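Local coordinates for protein glycoside Hydrolase (Bacteroides plebeius, PDB 5T3B) that probably hydrolyses agarose-type marine polysaccharides or their oligosaccharides, as a family 50 glycoside hydrolase of a human gut bacterium, at residues 159-164 with 463-468. Sequence-based numbering, arbitrary orientation.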
ATOM      1  N   ILE A 159     -16.731   0.694   9.888  1.00  9.85           N
ATOM      2  CA  ILE A 159     -15.798   1.815   9.843  1.00 11.06           C
ATOM      3  C   ILE A 159     -15.421   2.082   8.353  1.00 10.46           C
ATOM      4  O   ILE A 159     -14.652   2.978   8.062  1.00 10.77           O
ATOM      5  CB  ILE A 159     -14.486   1.470  10.694  1.00 13.89           C
ATOM      6  CG1 ILE A 159     -14.851   1.235  12.186  1.00 16.28           C
ATOM      7  CG2 ILE A 159     -13.363   2.579  10.618  1.00 14.60           C
ATOM      8  CD1 ILE A 159     -13.719   0.436  12.864  1.00 18.67           C
ATOM      9  N   GLY A 160     -16.002   1.341   7.416  1.00  9.47           N
ATOM     10  CA  GLY A 160     -15.724   1.509   5.982  1.00  8.25           C
ATOM     11  C   GLY A 160     -14.413   0.933   5.501  1.00  7.92           C
ATOM     12  O   GLY A 160     -13.937   1.351   4.437  1.00  9.17           O
ATOM     13  N   PHE A 161     -13.892  -0.073   6.211  1.00  7.60           N
ATOM     14  CA  PHE A 161     -12.773  -0.880   5.722  1.00  7.50           C
ATOM     15  C   PHE A 161     -13.328  -2.222   5.264  1.00  7.94           C
ATOM     16  O   PHE A 161     -14.099  -2.847   5.980  1.00  8.82           O
ATOM     17  CB  PHE A 161     -11.731  -1.115   6.828  1.00  7.91           C
ATOM     18  CG  PHE A 161     -10.918   0.083   7.215  1.00  7.19           C
ATOM     19  CD1 PHE A 161      -9.876   0.555   6.402  1.00  7.72           C
ATOM     20  CD2 PHE A 161     -11.154   0.762   8.390  1.00  7.96           C
ATOM     21  CE1 PHE A 161      -9.109   1.628   6.798  1.00  8.14           C
ATOM     22  CE2 PHE A 161     -10.370   1.798   8.800  1.00  8.59           C
ATOM     23  CZ  PHE A 161      -9.345   2.257   7.990  1.00  9.07           C
ATOM     24  N   HIS A 162     -12.772  -2.712   4.149  1.00  7.61           N
ATOM     25  CA  HIS A 162     -13.296  -3.943   3.514  1.00  7.77           C
ATOM     26  C   HIS A 162     -12.291  -4.962   3.113  1.00  8.00           C
ATOM     27  O   HIS A 162     -12.645  -6.046   2.687  1.00  9.43           O
ATOM     28  CB  HIS A 162     -14.198  -3.579   2.340  1.00  8.75           C
ATOM     29  CG  HIS A 162     -15.381  -2.727   2.729  1.00  9.61           C
ATOM     30  ND1 HIS A 162     -16.558  -3.274   3.189  1.00  9.79           N
ATOM     31  CD2 HIS A 162     -15.539  -1.381   2.828  1.00  9.66           C
ATOM     32  CE1 HIS A 162     -17.386  -2.294   3.483  1.00 10.93           C
ATOM     33  NE2 HIS A 162     -16.785  -1.138   3.321  1.00 10.08           N
ATOM     34  N   SER A 163     -11.004  -4.600   3.222  1.00  7.45           N
ATOM     35  CA  SER A 163      -9.939  -5.475   2.813  1.00  6.85           C
ATOM     36  C   SER A 163      -8.844  -5.585   3.870  1.00  6.60           C
ATOM     37  O   SER A 163      -8.683  -4.617   4.672  1.00  8.53           O
ATOM     38  CB  SER A 163      -9.295  -5.002   1.531  1.00  8.95           C
ATOM     39  OG  SER A 163     -10.213  -4.865   0.463  1.00 10.89           O
ATOM     40  N   VAL A 164      -8.133  -6.706   3.821  1.00  6.92           N
ATOM     41  CA  VAL A 164      -6.939  -6.851   4.624  1.00  7.86           C
ATOM     42  C   VAL A 164      -5.798  -7.095   3.656  1.00  7.91           C
ATOM     43  O   VAL A 164      -5.903  -7.950   2.757  1.00 10.42           O
ATOM     44  CB  VAL A 164      -7.086  -7.943   5.695  1.00  8.41           C
ATOM     45  CG1 VAL A 164      -8.061  -7.458   6.739  1.00  9.92           C
ATOM     46  CG2 VAL A 164      -7.474  -9.279   5.135  1.00 10.25           C
ATOM     47  N   LYS A 463     -13.602   6.910  14.677  1.00  9.91           N
ATOM     48  CA  LYS A 463     -14.638   7.880  14.345  1.00  9.40           C
ATOM     49  C   LYS A 463     -14.222   8.694  13.148  1.00  8.88           C
ATOM     50  O   LYS A 463     -14.991   8.845  12.173  1.00 10.37           O
ATOM     51  CB  LYS A 463     -14.889   8.772  15.554  1.00 12.20           C
ATOM     52  CG  LYS A 463     -15.954   9.907  15.362  1.00 13.46           C
ATOM     53  CD  LYS A 463     -15.325  11.160  14.748  1.00 15.76           C
ATOM     54  CE  LYS A 463     -16.212  12.390  14.764  1.00 18.50           C
ATOM     55  NZ  LYS A 463     -17.414  12.168  13.959  1.00 17.38           N
ATOM     56  N   TYR A 464     -13.010   9.258  13.208  1.00  8.63           N
ATOM     57  CA  TYR A 464     -12.551  10.096  12.087  1.00  9.30           C
ATOM     58  C   TYR A 464     -12.298   9.267  10.810  1.00  8.33           C
ATOM     59  O   TYR A 464     -12.511   9.771   9.690  1.00  9.50           O
ATOM     60  CB  TYR A 464     -11.301  10.904  12.465  1.00 10.19           C
ATOM     61  CG  TYR A 464     -11.646  11.951  13.515  1.00 10.68           C
ATOM     62  CD1 TYR A 464     -12.394  13.060  13.210  1.00 11.89           C
ATOM     63  CD2 TYR A 464     -11.340  11.768  14.844  1.00 11.10           C
ATOM     64  CE1 TYR A 464     -12.766  13.960  14.155  1.00 13.24           C
ATOM     65  CE2 TYR A 464     -11.746  12.619  15.815  1.00 12.84           C
ATOM     66  CZ  TYR A 464     -12.444  13.744  15.464  1.00 12.56           C
ATOM     67  OH  TYR A 464     -12.810  14.673  16.442  1.00 16.67           O
ATOM     68  N   MET A 465     -11.806   8.031  10.993  1.00  8.25           N
ATOM     69  CA  MET A 465     -11.653   7.141   9.844  1.00  8.51           C
ATOM     70  C   MET A 465     -12.973   6.889   9.154  1.00  8.22           C
ATOM     71  O   MET A 465     -13.069   6.934   7.930  1.00  9.02           O
ATOM     72  CB  MET A 465     -11.057   5.788  10.242  1.00  9.02           C
ATOM     73  CG  MET A 465      -9.635   5.870  10.714  1.00  8.87           C
ATOM     74  SD  MET A 465      -9.182   4.213  11.365  1.00  9.30           S
ATOM     75  CE  MET A 465      -7.463   4.111  10.981  1.00 11.11           C
ATOM     76  N   SER A 466     -14.018   6.633   9.964  1.00  8.72           N
ATOM     77  CA  SER A 466     -15.362   6.302   9.445  1.00  9.44           C
ATOM     78  C   SER A 466     -15.865   7.462   8.607  1.00  8.88           C
ATOM     79  O   SER A 466     -16.462   7.270   7.534  1.00  9.75           O
ATOM     80  CB  SER A 466     -16.337   6.055  10.611  1.00 11.84           C
ATOM     81  OG  SER A 466     -15.999   4.917  11.371  1.00 14.23           O
ATOM     82  N   ASP A 467     -15.704   8.707   9.110  1.00  9.01           N
ATOM     83  CA  ASP A 467     -16.259   9.848   8.428  1.00  9.68           C
ATOM     84  C   ASP A 467     -15.693   9.971   6.995  1.00  9.57           C
ATOM     85  O   ASP A 467     -16.413  10.283   6.048  1.00 10.43           O
ATOM     86  CB  ASP A 467     -16.016  11.135   9.221  1.00 10.41           C
ATOM     87  CG  ASP A 467     -16.845  11.185  10.495  1.00 12.30           C
ATOM     88  OD1 ASP A 467     -17.943  10.548  10.578  1.00 13.76           O
ATOM     89  OD2 ASP A 467     -16.369  11.937  11.374  1.00 13.47           O
ATOM     90  N   ILE A 468     -14.385   9.687   6.846  1.00  8.98           N
ATOM     91  CA  ILE A 468     -13.807   9.610   5.498  1.00  8.81           C
ATOM     92  C   ILE A 468     -14.299   8.385   4.718  1.00  7.71           C
ATOM     93  O   ILE A 468     -14.783   8.473   3.590  1.00  8.91           O
ATOM     94  CB  ILE A 468     -12.262   9.627   5.541  1.00  8.97           C
ATOM     95  CG1 ILE A 468     -11.742  10.943   6.085  1.00 10.13           C
ATOM     96  CG2 ILE A 468     -11.642   9.201   4.199  1.00  9.12           C
ATOM     97  CD1 ILE A 468     -11.767  12.045   5.056  1.00 11.56           C
TER
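I159 lies against S466 and M465, and here the two backbones come nearest, with CA of I159 4.5 Å from CA of S466. Its CG2 methyl reaches both residues: OG of S466 at 3.6 Å and CB of M465 at 4.0 Å. That methyl is placed anti to the backbone N, while CG1 runs anti to the carbonyl carbon (chi1 -62°). The S466 hydroxyl makes no hydrogen bond to I159. It is held by the carbonyl of T462, one turn back in its own helix, and meets I159 by van der Waals contact alone, 3.5 Å from OG to CA of I159. A polar link does exist: N469, the residue after 463-468, bonds the carbonyl O of I159 through ND2.

At G160 the chain leaves helix 145-158 through a Schellman motif, with positive phi, and turns toward the strand beginning at S163. Strand 163-165 lies parallel between 120-126 and 188-190, and 120-126 pairs in turn with 432-437, consistent with the (beta/alpha)8 barrel of family 50 enzymes; the contact joins the turn after helix 145-158 to helix 459-469.

F161 carries the second half of the contact. Its ring presents an edge to M465, whose SD sits near the ring plane, 3.7 Å from CE2. At 85° off the ring normal this is a Met-aromatic contact of the in-plane kind, with sulfur facing the ring hydrogens. The M465 chain is extended at chi2 and bends at the thioether, which leaves CE 4.0 Å from F161 CZ. Y419 of helix 412-427 and M450 touch both side chains, and F161 also rests on R124 and I126 of strand 120-126. Past F161, the H162 backbone pairs with R124 and T188, carrying the chain away from helix 459-469.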